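Local coordinates for centrosomal protein of 104 kDa (Homo sapiens, PDB 5LPI) that is required for ciliogenesis and for the structural integrity of the ciliary tip, and carries an array of zinc fingers, at residues 27-30 with 31-34. Sequence-based numbering, arbitrary orientation.
Sequences GLDL and HYWK. With ZN (zinc ion), chain G.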
# COMPACT_ATOMS: atom_id res chain seq x y z
N GLY A 27 7.66 12.45 -15.78
CA GLY A 27 6.41 11.76 -16.08
C GLY A 27 6.11 10.69 -15.05
O GLY A 27 4.94 10.40 -14.78
N LEU A 28 7.16 10.10 -14.46
CA LEU A 28 6.98 9.12 -13.39
C LEU A 28 6.56 9.80 -12.09
O LEU A 28 5.74 9.26 -11.34
CB LEU A 28 8.27 8.32 -13.18
CG LEU A 28 8.52 7.11 -14.08
CD1 LEU A 28 9.93 6.57 -13.90
CD2 LEU A 28 7.50 6.00 -13.80
N ASP A 29 7.13 10.97 -11.79
CA ASP A 29 6.74 11.68 -10.57
C ASP A 29 5.26 12.02 -10.59
O ASP A 29 4.57 11.92 -9.56
CB ASP A 29 7.58 12.93 -10.39
CG ASP A 29 8.94 12.65 -9.78
OD1 ASP A 29 9.00 11.97 -8.73
OD2 ASP A 29 9.95 13.10 -10.36
N LEU A 30 4.75 12.42 -11.75
CA LEU A 30 3.32 12.71 -11.86
C LEU A 30 2.50 11.43 -11.79
O LEU A 30 1.43 11.41 -11.18
CB LEU A 30 3.06 13.46 -13.17
CG LEU A 30 1.64 13.93 -13.47
CD1 LEU A 30 1.07 14.77 -12.31
CD2 LEU A 30 1.68 14.75 -14.74
N HIS A 31 3.00 10.36 -12.42
CA HIS A 31 2.41 9.04 -12.29
C HIS A 31 2.21 8.64 -10.83
O HIS A 31 1.11 8.24 -10.43
CB HIS A 31 3.29 8.01 -13.02
CG HIS A 31 2.77 6.61 -12.95
ND1 HIS A 31 1.61 6.22 -13.57
CD2 HIS A 31 3.25 5.51 -12.32
CE1 HIS A 31 1.40 4.93 -13.34
NE2 HIS A 31 2.38 4.49 -12.58
N TYR A 32 3.27 8.73 -10.01
CA TYR A 32 3.15 8.33 -8.61
C TYR A 32 2.18 9.24 -7.87
O TYR A 32 1.43 8.78 -7.00
CB TYR A 32 4.50 8.38 -7.90
CG TYR A 32 5.68 7.69 -8.57
CD1 TYR A 32 5.54 6.48 -9.24
CD2 TYR A 32 6.95 8.27 -8.52
CE1 TYR A 32 6.65 5.86 -9.85
CE2 TYR A 32 8.06 7.66 -9.12
CZ TYR A 32 7.90 6.46 -9.78
OH TYR A 32 9.00 5.87 -10.37
N TRP A 33 2.22 10.54 -8.16
CA TRP A 33 1.44 11.50 -7.39
C TRP A 33 -0.05 11.33 -7.62
O TRP A 33 -0.85 11.54 -6.69
CB TRP A 33 1.89 12.92 -7.76
CG TRP A 33 1.19 14.03 -7.04
CD1 TRP A 33 0.44 15.02 -7.60
CD2 TRP A 33 1.18 14.27 -5.62
NE1 TRP A 33 -0.03 15.86 -6.62
CE2 TRP A 33 0.41 15.43 -5.40
CE3 TRP A 33 1.76 13.64 -4.52
CZ2 TRP A 33 0.18 15.95 -4.13
CZ3 TRP A 33 1.55 14.16 -3.26
CH2 TRP A 33 0.77 15.31 -3.07
N LYS A 34 -0.46 10.93 -8.82
CA LYS A 34 -1.87 10.93 -9.19
C LYS A 34 -2.43 9.59 -9.66
O LYS A 34 -3.61 9.33 -9.42
CB LYS A 34 -2.13 11.95 -10.30
CG LYS A 34 -2.01 13.40 -9.81
CD LYS A 34 -2.40 14.38 -10.89
CE LYS A 34 -2.37 15.82 -10.29
NZ LYS A 34 -2.94 16.84 -11.20
ZN ZN G . 2.74 2.71 -11.46
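The first zinc finger of the array presents its histidine ligand from the short helix 27-35, where Leu28 and Tyr32 also meet across one turn. His31 NE2 binds the zinc ion at 2.1 Å. Cys13, Cys16 and Cys36 complete this site of three cysteines and one histidine. The imidazole of His31 leaves the helix with CG anti to the backbone N (chi1 180°), which carries NE2 out to the metal. Four main-chain hydrogen bonds of the i to i+4 kind hold the turn. Among them, His31 N donates to Gly27 O. Tyr32 N donates to Leu28 O at 2.9 Å, in a nearly straight bond (N-H...O 163°). Leu28 O also lies over one face of the Tyr32 ring, 3.1 Å above its plane and offset toward the rim. The Tyr32 ring folds back along the helix, its CG beside its own backbone N (chi1 -49°). Its far end therefore rests on the Leu28 side chain: CZ is 3.9 Å from Leu28 CB, and both methyls of Leu28 touch the hydroxyl. Beyond the helix, Tyr32 meets Phe15 edge-to-face and packs on Cys13 and Leu39. With Tyr32 replaced by an alanine, a gap would probably open beside the Leu28 methyls, and Phe15 is likely to lose this edge-to-face contact. Leu28 itself leans on Cys13 and Phe23, and Phe23 also meets the His31 ring. On the more exposed flank, Leu30 CD1 touches the extended Lys34 chain, 3.8 Å from Lys34 CD.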